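Local coordinates for soluble epoxide hydrolase (Bacillus megaterium, PDB 4INZ), which belongs to the alpha/beta hydrolase fold family, with a mixed beta-sheet core and a mostly helical cap inserted between two of its strands, at residues H45-F50 / R183-D188; Y87-L92 / A117-T122; K163-Q168 / S218-L223; E169-M174 / S212-L217. The protein carries 1 engineered substitution. One frame throughout, in Å; residues are numbered along the deposited sequence. Where two conformers were deposited one is given.

Interaction 1 (H45-F50 / R183-D188); sequences HGFPDF and RKLVID
P48 and V186 meet tip to tip: the CG-CD bond of the proline ring is aimed at one branch of the valine. The gap from P48 CG to V186 CG2 is 3.6 Å, tight for two carbons, and the valine sets it up by keeping CG1 anti to its backbone N (chi1 163°), which leaves CG2 facing the loop. Beside this pair, F47 and L185 cross at about a right angle. F47 throws its ring anti to the backbone N, and L185 does the same with its CG, so that L185 CD2 comes within 3.9 Å of F47 CE2. One face of the phenyl ring is already taken by P48 CB, which sits over its centre, so the two neighbours pack on each other. D49 passes V186 obliquely; its OD1 is hydrogen-bonded to Y204. Within the loop, G46 O receives both D49 N and H45 ND1, the latter in the ring plane at 2.9 Å with an angle of 170°. F47 N in turn binds D114 OD2. With the cis peptide before P48, this is the HGXP loop after strand 40-44, a signature of epoxide hydrolases of this fold, here abutting helix 169-193.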
# COMPACT_ATOMS: atom_id res chain seq x y z
N HIS A 45 0.50 2.07 3.70
CA HIS A 45 1.56 1.13 3.38
C HIS A 45 0.99 -0.20 2.92
O HIS A 45 -0.23 -0.38 2.86
CB HIS A 45 2.40 0.88 4.63
CG HIS A 45 1.67 0.10 5.67
ND1 HIS A 45 1.63 -1.28 5.69
CD2 HIS A 45 0.90 0.51 6.72
CE1 HIS A 45 0.88 -1.68 6.70
NE2 HIS A 45 0.43 -0.62 7.34
N GLY A 46 1.89 -1.12 2.59
CA GLY A 46 1.52 -2.48 2.23
C GLY A 46 2.38 -3.50 2.96
O GLY A 46 2.91 -3.22 4.03
N PHE A 47 2.54 -4.67 2.36
CA PHE A 47 3.20 -5.80 3.01
C PHE A 47 4.69 -5.86 2.67
O PHE A 47 5.05 -5.75 1.50
CB PHE A 47 2.54 -7.10 2.56
CG PHE A 47 3.24 -8.33 3.06
CD1 PHE A 47 2.87 -8.89 4.28
CD2 PHE A 47 4.26 -8.93 2.33
CE1 PHE A 47 3.51 -10.02 4.75
CE2 PHE A 47 4.90 -10.06 2.80
CZ PHE A 47 4.52 -10.61 4.02
N PRO A 48 5.56 -6.10 3.67
CA PRO A 48 5.31 -6.26 5.10
C PRO A 48 5.79 -5.04 5.86
O PRO A 48 6.45 -5.17 6.89
CB PRO A 48 6.23 -7.43 5.45
CG PRO A 48 7.45 -7.14 4.61
CD PRO A 48 6.95 -6.47 3.33
N ASP A 49 5.47 -3.86 5.34
CA ASP A 49 5.93 -2.62 5.95
C ASP A 49 4.92 -2.12 6.98
O ASP A 49 4.17 -2.90 7.56
CB ASP A 49 6.17 -1.57 4.87
CG ASP A 49 7.02 -2.11 3.73
OD1 ASP A 49 8.20 -2.41 3.98
OD2 ASP A 49 6.50 -2.26 2.61
N PHE A 50 4.93 -0.81 7.21
CA PHE A 50 4.02 -0.17 8.15
C PHE A 50 4.21 1.33 8.01
O PHE A 50 4.87 1.78 7.09
CB PHE A 50 4.25 -0.66 9.59
CG PHE A 50 5.59 -0.30 10.18
CD1 PHE A 50 6.77 -0.78 9.62
CD2 PHE A 50 5.67 0.47 11.34
CE1 PHE A 50 8.01 -0.47 10.19
CE2 PHE A 50 6.91 0.78 11.92
CZ PHE A 50 8.08 0.31 11.34
N ARG A 183 13.11 -10.44 7.25
CA ARG A 183 14.42 -9.79 7.18
C ARG A 183 15.03 -9.92 5.80
O ARG A 183 15.59 -8.97 5.25
CB ARG A 183 15.38 -10.38 8.22
CG ARG A 183 15.13 -9.89 9.64
CD ARG A 183 16.29 -10.24 10.56
NE ARG A 183 16.26 -11.63 11.00
CZ ARG A 183 17.14 -12.56 10.62
NH1 ARG A 183 17.03 -13.80 11.08
NH2 ARG A 183 18.12 -12.25 9.79
N LYS A 184 14.93 -11.12 5.23
CA LYS A 184 15.53 -11.36 3.93
C LYS A 184 14.77 -10.59 2.86
O LYS A 184 15.35 -10.12 1.89
CB LYS A 184 15.56 -12.86 3.63
CG LYS A 184 16.44 -13.63 4.62
CD LYS A 184 16.57 -15.11 4.26
CE LYS A 184 17.53 -15.82 5.20
NZ LYS A 184 17.11 -15.75 6.63
N LEU A 185 13.47 -10.44 3.07
CA LEU A 185 12.62 -9.77 2.10
C LEU A 185 12.87 -8.27 2.05
O LEU A 185 13.02 -7.69 0.97
CB LEU A 185 11.15 -10.07 2.40
CG LEU A 185 10.09 -9.59 1.41
CD1 LEU A 185 10.41 -10.07 0.00
CD2 LEU A 185 8.71 -10.08 1.86
N VAL A 186 12.94 -7.64 3.22
CA VAL A 186 12.99 -6.18 3.30
C VAL A 186 14.26 -5.61 3.92
O VAL A 186 14.79 -4.60 3.45
CB VAL A 186 11.78 -5.64 4.11
CG1 VAL A 186 12.02 -4.20 4.57
CG2 VAL A 186 10.51 -5.75 3.28
N ILE A 187 14.76 -6.24 4.98
CA ILE A 187 15.88 -5.67 5.72
C ILE A 187 17.20 -5.81 4.97
O ILE A 187 17.93 -4.84 4.78
CB ILE A 187 16.04 -6.33 7.11
CG1 ILE A 187 14.78 -6.08 7.95
CG2 ILE A 187 17.27 -5.79 7.82
CD1 ILE A 187 14.38 -4.63 8.02
N ASP A 188 17.52 -7.03 4.56
CA ASP A 188 18.80 -7.28 3.93
C ASP A 188 19.08 -6.36 2.72
O ASP A 188 20.13 -5.74 2.65
CB ASP A 188 18.96 -8.76 3.59
CG ASP A 188 19.05 -9.63 4.83
OD1 ASP A 188 19.26 -9.08 5.94
OD2 ASP A 188 18.92 -10.87 4.71

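Interaction 2 (Y87-L92 / A117-T122); sequences YEIDVL and AGIGWT
This is an apolar helix-to-helix contact in the main alpha/beta hydrolase domain, joining the first turn of helix 89-102 to the middle of helix 115-126. The two helices precede and follow strand 108-112 in the chain, so the contact ties together the elements on either end of one central strand. Closest in backbone terms are L92 and I119, whose CA atoms lie 6.8 Å apart, and their side chains cross at about a right angle. Both place their first carbon beyond CB anti to the carbonyl carbon, and L92 CD1 then rests 4.0 Å from I119 CD1, while L92 CB lies against the same isoleucine branch. I89 works differently. Its CG1 is anti to the backbone N (chi1 -173°), and the bend at chi2 (68°) turns CD1 over the backbone of the opposing helix, 4.1 Å from I119 CA. From the same side chain, CG1 meets the methyl of T122 tip to tip, at 4.1 Å from I89 CG1 to T122 CG2. Y219 of helix 213-220 touches both L92 and I119, and F237 leans on I89 and T122. At the polar edge D90 forms a salt bridge with R126. T122 OG1 turns back on its own helix and donates to G118 O at 2.8 Å, nearly along the C=O axis. With the hydroxyl so engaged, threonine presents a methyl to I89, no hydrogen bond crosses between the segments, and cohesion rests on dispersion and on burial of aliphatic carbon.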
# COMPACT_ATOMS: atom_id res chain seq x y z
N TYR A 87 -10.33 -9.29 7.36
CA TYR A 87 -9.32 -8.72 6.46
C TYR A 87 -9.79 -8.70 5.01
O TYR A 87 -8.97 -8.61 4.09
CB TYR A 87 -8.01 -9.48 6.60
CG TYR A 87 -7.49 -9.43 8.03
CD1 TYR A 87 -6.75 -8.34 8.48
CD2 TYR A 87 -7.80 -10.44 8.93
CE1 TYR A 87 -6.29 -8.28 9.79
CE2 TYR A 87 -7.35 -10.38 10.24
CZ TYR A 87 -6.60 -9.30 10.66
OH TYR A 87 -6.17 -9.24 11.97
N GLU A 88 -11.10 -8.76 4.82
CA GLU A 88 -11.70 -8.66 3.50
C GLU A 88 -11.73 -7.21 3.02
O GLU A 88 -11.80 -6.28 3.82
CB GLU A 88 -13.13 -9.22 3.53
CG GLU A 88 -13.19 -10.71 3.73
CD GLU A 88 -13.02 -11.48 2.43
OE1 GLU A 88 -12.78 -10.84 1.38
OE2 GLU A 88 -13.13 -12.72 2.45
N ILE A 89 -11.71 -7.03 1.70
CA ILE A 89 -11.61 -5.70 1.10
C ILE A 89 -12.68 -4.70 1.59
O ILE A 89 -12.36 -3.54 1.83
CB ILE A 89 -11.63 -5.77 -0.45
CG1 ILE A 89 -11.36 -4.39 -1.06
CG2 ILE A 89 -12.96 -6.35 -0.96
CD1 ILE A 89 -9.92 -3.86 -0.82
N ASP A 90 -13.92 -5.14 1.75
CA ASP A 90 -14.96 -4.21 2.19
C ASP A 90 -14.65 -3.67 3.58
O ASP A 90 -14.94 -2.50 3.89
CB ASP A 90 -16.34 -4.87 2.19
CG ASP A 90 -16.88 -5.12 0.78
OD1 ASP A 90 -16.28 -4.63 -0.19
OD2 ASP A 90 -17.92 -5.81 0.65
N VAL A 91 -14.08 -4.51 4.43
CA VAL A 91 -13.71 -4.11 5.79
C VAL A 91 -12.58 -3.09 5.74
O VAL A 91 -12.65 -2.04 6.39
CB VAL A 91 -13.28 -5.31 6.64
CG1 VAL A 91 -12.89 -4.85 8.04
CG2 VAL A 91 -14.40 -6.33 6.70
N LEU A 92 -11.56 -3.39 4.95
CA LEU A 92 -10.40 -2.52 4.81
C LEU A 92 -10.80 -1.16 4.24
O LEU A 92 -10.29 -0.12 4.66
CB LEU A 92 -9.36 -3.18 3.90
CG LEU A 92 -8.84 -4.52 4.43
CD1 LEU A 92 -8.12 -5.29 3.35
CD2 LEU A 92 -7.95 -4.32 5.65
N ALA A 117 -2.16 0.24 -1.86
CA ALA A 117 -2.64 0.65 -3.19
C ALA A 117 -3.84 -0.18 -3.64
O ALA A 117 -4.79 0.35 -4.20
CB ALA A 117 -1.50 0.59 -4.21
N GLY A 118 -3.80 -1.49 -3.41
CA GLY A 118 -4.96 -2.32 -3.68
C GLY A 118 -6.19 -1.75 -2.97
O GLY A 118 -7.26 -1.61 -3.57
N ILE A 119 -6.02 -1.41 -1.70
CA ILE A 119 -7.10 -0.85 -0.90
C ILE A 119 -7.46 0.56 -1.37
O ILE A 119 -8.63 0.88 -1.58
CB ILE A 119 -6.73 -0.82 0.59
CG1 ILE A 119 -6.47 -2.25 1.11
CG2 ILE A 119 -7.83 -0.13 1.41
CD1 ILE A 119 -5.68 -2.31 2.42
N GLY A 120 -6.43 1.38 -1.56
CA GLY A 120 -6.61 2.78 -1.89
C GLY A 120 -7.24 3.04 -3.25
O GLY A 120 -8.08 3.93 -3.37
N TRP A 121 -6.82 2.29 -4.27
CA TRP A 121 -7.46 2.40 -5.58
C TRP A 121 -8.93 2.07 -5.44
O TRP A 121 -9.80 2.80 -5.93
CB TRP A 121 -6.83 1.43 -6.59
CG TRP A 121 -5.54 1.88 -7.28
CD1 TRP A 121 -4.29 1.36 -7.10
CD2 TRP A 121 -5.40 2.90 -8.29
NE1 TRP A 121 -3.38 2.00 -7.91
CE2 TRP A 121 -4.04 2.95 -8.65
CE3 TRP A 121 -6.30 3.78 -8.91
CZ2 TRP A 121 -3.55 3.84 -9.60
CZ3 TRP A 121 -5.81 4.67 -9.85
CH2 TRP A 121 -4.45 4.69 -10.20
N THR A 122 -9.21 0.97 -4.75
CA THR A 122 -10.59 0.52 -4.55
C THR A 122 -11.40 1.59 -3.82
O THR A 122 -12.53 1.90 -4.20
CB THR A 122 -10.64 -0.81 -3.79
OG1 THR A 122 -9.90 -1.80 -4.53
CG2 THR A 122 -12.07 -1.28 -3.62

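Interaction 3 (K163-Q168 / S218-L223); sequences KWFQKQ and SYYRNL
F165 is the first residue of its segment to engage, with CG anti to the carbonyl carbon. Its ring edge points into one face of Y220, a T-shaped stack with centroids 4.8 Å apart and planes at 80°; F165 CD2 stands nearly over the centre of the tyrosine ring. Two hydrogen bonds from the extended R221, NE and NH2, converge side-on on F165 O. R221 NE to F165 O is 3.0 Å and lies in the carbonyl plane, whereas R221 NH2 to F165 O is 3.2 Å and comes from above it. Q166 follows, in the type I turn from W164 to K167. This turn links helices 160-164 and 169-193 of the cap, the helical insertion characteristic of many alpha/beta hydrolases, and the contact fastens it to the segment 218-223. Bent at chi2 (-64°), the Q166 chain slides past R221 in the opposite direction. Q166 NE2 hydrogen-bonds to Y220 O at 3.0 Å, nearly straight at 172° but well above the carbonyl plane, and NE2 also binds A162 O. Q168 NE2 lies over one face of the R221 guanidinium, and a water accepting from R221 NH2 donates to Q168 O at 2.6 Å.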
# COMPACT_ATOMS: atom_id res chain seq x y z
N LYS A 163 0.04 -17.23 -4.26
CA LYS A 163 -0.48 -18.58 -4.14
C LYS A 163 0.23 -19.29 -2.99
O LYS A 163 -0.40 -19.95 -2.17
CB LYS A 163 -0.30 -19.34 -5.46
CG LYS A 163 -0.77 -20.79 -5.44
CD LYS A 163 -2.22 -20.91 -5.03
CE LYS A 163 -2.76 -22.30 -5.36
NZ LYS A 163 -2.89 -22.51 -6.84
N TRP A 164 1.55 -19.13 -2.92
CA TRP A 164 2.32 -19.74 -1.85
C TRP A 164 1.86 -19.23 -0.48
O TRP A 164 1.82 -19.99 0.49
CB TRP A 164 3.82 -19.49 -2.05
CG TRP A 164 4.69 -20.17 -1.05
CD1 TRP A 164 4.70 -21.50 -0.75
CD2 TRP A 164 5.69 -19.56 -0.23
NE1 TRP A 164 5.64 -21.76 0.22
CE2 TRP A 164 6.26 -20.59 0.56
CE3 TRP A 164 6.15 -18.25 -0.07
CZ2 TRP A 164 7.27 -20.34 1.48
CZ3 TRP A 164 7.16 -18.01 0.85
CH2 TRP A 164 7.71 -19.05 1.61
N PHE A 165 1.51 -17.95 -0.41
CA PHE A 165 1.05 -17.36 0.86
C PHE A 165 -0.22 -18.02 1.39
O PHE A 165 -0.62 -17.79 2.52
CB PHE A 165 0.82 -15.86 0.73
CG PHE A 165 2.08 -15.03 0.81
CD1 PHE A 165 3.33 -15.63 0.72
CD2 PHE A 165 2.01 -13.66 0.97
CE1 PHE A 165 4.49 -14.87 0.78
CE2 PHE A 165 3.16 -12.89 1.04
CZ PHE A 165 4.40 -13.49 0.95
N GLN A 166 -0.87 -18.84 0.56
CA GLN A 166 -2.06 -19.55 0.99
C GLN A 166 -1.67 -20.72 1.90
O GLN A 166 -2.48 -21.19 2.70
CB GLN A 166 -2.87 -20.06 -0.22
CG GLN A 166 -3.14 -19.00 -1.30
CD GLN A 166 -4.00 -17.85 -0.81
OE1 GLN A 166 -5.02 -18.05 -0.15
NE2 GLN A 166 -3.60 -16.63 -1.15
N LYS A 167 -0.43 -21.18 1.77
CA LYS A 167 0.04 -22.36 2.49
C LYS A 167 0.34 -22.07 3.96
O LYS A 167 0.79 -20.98 4.32
CB LYS A 167 1.28 -22.95 1.81
CG LYS A 167 1.06 -23.33 0.36
CD LYS A 167 0.38 -24.69 0.22
CE LYS A 167 1.38 -25.82 0.38
NZ LYS A 167 0.73 -27.16 0.30
N GLN A 168 0.12 -23.07 4.82
CA GLN A 168 0.33 -22.88 6.25
C GLN A 168 1.79 -22.69 6.63
O GLN A 168 2.09 -22.09 7.66
CB GLN A 168 -0.28 -24.05 7.04
CG GLN A 168 -1.80 -23.98 7.16
CD GLN A 168 -2.28 -22.69 7.79
OE1 GLN A 168 -1.81 -22.28 8.86
NE2 GLN A 168 -3.22 -22.02 7.14
N SER A 218 -3.34 -12.95 6.18
CA SER A 218 -4.79 -13.07 6.03
C SER A 218 -5.35 -12.22 4.89
O SER A 218 -6.29 -12.62 4.21
CB SER A 218 -5.51 -12.74 7.35
OG SER A 218 -5.25 -13.73 8.33
N TYR A 219 -4.75 -11.05 4.68
CA TYR A 219 -5.11 -10.21 3.53
C TYR A 219 -5.06 -11.03 2.25
O TYR A 219 -5.99 -10.98 1.44
CB TYR A 219 -4.12 -9.06 3.39
CG TYR A 219 -4.27 -7.91 4.35
CD1 TYR A 219 -3.96 -8.06 5.70
CD2 TYR A 219 -4.68 -6.67 3.90
CE1 TYR A 219 -4.07 -6.99 6.57
CE2 TYR A 219 -4.80 -5.60 4.76
CZ TYR A 219 -4.49 -5.76 6.09
OH TYR A 219 -4.61 -4.69 6.94
N TYR A 220 -3.96 -11.74 2.05
CA TYR A 220 -3.73 -12.50 0.82
C TYR A 220 -4.69 -13.68 0.68
O TYR A 220 -5.02 -14.10 -0.43
CB TYR A 220 -2.29 -13.02 0.76
CG TYR A 220 -1.24 -11.95 0.58
CD1 TYR A 220 -0.77 -11.62 -0.69
CD2 TYR A 220 -0.70 -11.28 1.67
CE1 TYR A 220 0.19 -10.64 -0.86
CE2 TYR A 220 0.26 -10.30 1.51
CZ TYR A 220 0.71 -9.98 0.24
OH TYR A 220 1.66 -9.01 0.07
N ARG A 221 -5.13 -14.20 1.81
CA ARG A 221 -5.94 -15.42 1.81
C ARG A 221 -7.40 -15.16 1.46
O ARG A 221 -8.20 -16.10 1.42
CB ARG A 221 -5.78 -16.15 3.15
CG ARG A 221 -4.38 -16.72 3.29
CD ARG A 221 -4.00 -17.14 4.69
NE ARG A 221 -2.67 -17.74 4.67
CZ ARG A 221 -2.04 -18.23 5.73
NH1 ARG A 221 -2.61 -18.19 6.93
NH2 ARG A 221 -0.83 -18.75 5.59
N ASN A 222 -7.72 -13.90 1.20
CA ASN A 222 -9.04 -13.52 0.70
C ASN A 222 -9.02 -13.17 -0.78
O ASN A 222 -10.06 -12.94 -1.38
CB ASN A 222 -9.60 -12.34 1.49
CG ASN A 222 -9.99 -12.72 2.90
OD1 ASN A 222 -10.50 -13.82 3.14
ND2 ASN A 222 -9.77 -11.82 3.85
N LEU A 223 -7.82 -13.12 -1.37
CA LEU A 223 -7.70 -12.75 -2.78
C LEU A 223 -8.42 -13.74 -3.69
O LEU A 223 -8.35 -14.95 -3.49
CB LEU A 223 -6.23 -12.63 -3.18
CG LEU A 223 -5.46 -11.48 -2.55
CD1 LEU A 223 -3.98 -11.58 -2.86
CD2 LEU A 223 -6.02 -10.15 -3.04
O HOH W 1 0.91 -19.82 7.62

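Interaction 4 (E169-M174 / S212-L217); sequences EVQDYM and SVLSML
S212 OG, at the N-cap of helix 213-220, is gripped by one backbone donor: S215 N reaches it at 3.1 Å and almost straight, 171°. The chi1 of 168°, with OG anti to the backbone N, turns the hydroxyl back toward the first turn. Helix 213-220 turns V213, L214 and L217 to helix 169-193, and the meeting is largely aliphatic, with no hydrogen bond across it. V213 CG1 settles between two neighbours, 3.8 Å from M174 CB and 3.9 Å from Q171 CG. One turn on, L217 puts CD1 against the helix backbone, 3.7 Å from Q171 N, while L217 CD2 is 4.0 Å from V170 CG1. Q171 runs extended beyond CG and crosses L214 obliquely with its terminal amide, OE1 and NE2 both 3.9 Å from L214 CB. The polar end is anchored on its own helix, where NE2 is hydrogen-bonded to E175 OE1. M174 lends its CB to V213 but bends at chi2, and elsewhere touches F165 and L182. The short axes approach to 10.0 Å at 127°, steeply inclined and nearer antiparallel than parallel. Both helices belong to the insertion between strands 131-137 and 248-253, the helical cap of many alpha/beta hydrolases.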
# COMPACT_ATOMS: atom_id res chain seq x y z
N GLU A 169 2.71 -23.19 5.81
CA GLU A 169 4.13 -23.11 6.15
C GLU A 169 4.67 -21.68 6.12
O GLU A 169 5.71 -21.40 6.70
CB GLU A 169 4.96 -24.00 5.22
CG GLU A 169 5.07 -23.46 3.80
CD GLU A 169 6.11 -24.18 2.98
OE1 GLU A 169 5.73 -24.98 2.10
OE2 GLU A 169 7.32 -23.95 3.20
N VAL A 170 3.96 -20.77 5.45
CA VAL A 170 4.50 -19.44 5.21
C VAL A 170 4.65 -18.61 6.49
O VAL A 170 5.61 -17.85 6.63
CB VAL A 170 3.69 -18.65 4.15
CG1 VAL A 170 4.24 -17.23 4.00
CG2 VAL A 170 3.75 -19.37 2.81
N GLN A 171 3.71 -18.74 7.42
CA GLN A 171 3.84 -17.99 8.66
C GLN A 171 5.16 -18.31 9.36
O GLN A 171 5.90 -17.41 9.74
CB GLN A 171 2.66 -18.21 9.61
CG GLN A 171 2.78 -17.37 10.87
CD GLN A 171 1.56 -17.45 11.77
OE1 GLN A 171 0.57 -18.10 11.45
NE2 GLN A 171 1.64 -16.77 12.91
N ASP A 172 5.44 -19.59 9.53
CA ASP A 172 6.70 -20.00 10.14
C ASP A 172 7.90 -19.49 9.34
O ASP A 172 8.90 -19.05 9.90
CB ASP A 172 6.77 -21.53 10.30
CG ASP A 172 8.14 -22.02 10.72
OD1 ASP A 172 8.48 -21.90 11.92
OD2 ASP A 172 8.89 -22.53 9.85
N TYR A 173 7.79 -19.54 8.01
CA TYR A 173 8.87 -19.03 7.17
C TYR A 173 9.14 -17.56 7.49
O TYR A 173 10.28 -17.13 7.56
CB TYR A 173 8.54 -19.18 5.69
CG TYR A 173 9.53 -18.47 4.81
CD1 TYR A 173 9.33 -17.15 4.42
CD2 TYR A 173 10.69 -19.11 4.37
CE1 TYR A 173 10.23 -16.49 3.62
CE2 TYR A 173 11.60 -18.45 3.57
CZ TYR A 173 11.37 -17.15 3.20
OH TYR A 173 12.28 -16.48 2.40
N MET A 174 8.07 -16.80 7.69
CA MET A 174 8.22 -15.36 7.92
C MET A 174 8.70 -15.05 9.34
O MET A 174 9.51 -14.15 9.53
CB MET A 174 6.91 -14.62 7.63
CG MET A 174 6.49 -14.64 6.16
SD MET A 174 7.70 -13.85 5.07
CE MET A 174 6.97 -14.24 3.49
N SER A 212 1.12 -8.84 13.68
CA SER A 212 0.78 -10.25 13.54
C SER A 212 1.01 -10.72 12.11
O SER A 212 0.34 -10.26 11.18
CB SER A 212 -0.68 -10.48 13.91
OG SER A 212 -1.09 -11.79 13.52
N VAL A 213 1.95 -11.64 11.94
CA VAL A 213 2.20 -12.20 10.62
C VAL A 213 0.95 -12.92 10.12
O VAL A 213 0.64 -12.88 8.93
CB VAL A 213 3.43 -13.12 10.62
CG1 VAL A 213 3.53 -13.86 9.28
CG2 VAL A 213 4.68 -12.30 10.88
N LEU A 214 0.23 -13.58 11.02
CA LEU A 214 -1.02 -14.23 10.63
C LEU A 214 -1.98 -13.22 10.00
O LEU A 214 -2.53 -13.45 8.92
CB LEU A 214 -1.67 -14.93 11.83
CG LEU A 214 -3.03 -15.58 11.56
CD1 LEU A 214 -2.94 -16.57 10.41
CD2 LEU A 214 -3.56 -16.26 12.82
N SER A 215 -2.17 -12.09 10.68
CA SER A 215 -3.01 -11.02 10.17
C SER A 215 -2.53 -10.54 8.80
O SER A 215 -3.33 -10.35 7.89
CB SER A 215 -3.01 -9.84 11.13
OG SER A 215 -3.62 -10.19 12.36
N MET A 216 -1.23 -10.32 8.68
CA MET A 216 -0.68 -9.82 7.43
C MET A 216 -0.99 -10.79 6.28
O MET A 216 -1.44 -10.37 5.21
CB MET A 216 0.83 -9.54 7.59
CG MET A 216 1.11 -8.53 8.72
SD MET A 216 2.75 -8.55 9.47
CE MET A 216 3.75 -7.87 8.14
N LEU A 217 -0.76 -12.08 6.50
CA LEU A 217 -1.02 -13.09 5.48
C LEU A 217 -2.51 -13.24 5.19
O LEU A 217 -2.89 -13.61 4.07
CB LEU A 217 -0.42 -14.45 5.90
CG LEU A 217 1.11 -14.45 5.97
CD1 LEU A 217 1.66 -15.72 6.61
CD2 LEU A 217 1.71 -14.24 4.58

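Three of the contacts form one continuous patch where the cap meets the HGXP loop. Interactions 3 and 4, with centres about 9 Å apart, share helix 213-220 and are joined by F165 CD2 against L217 CD2 at 3.7 Å. Interaction 1 joins them through F47, whose CB lies 3.3 Å from Y220 OH, and through P48 CB, 3.7 Å from M216 CE. Interaction 2 sits in the main domain, its centre about 19 Å from that of interaction 1, yet it reaches the cap: Y87 OH is 2.7 Å from S215 OG, probably a hydrogen bond. Bound di(hydroxyethyl)ether, probably from the crystallisation liquor but often a pocket marker, lies about 3 Å from Y220 and 4 Å from G118 (nearest atoms).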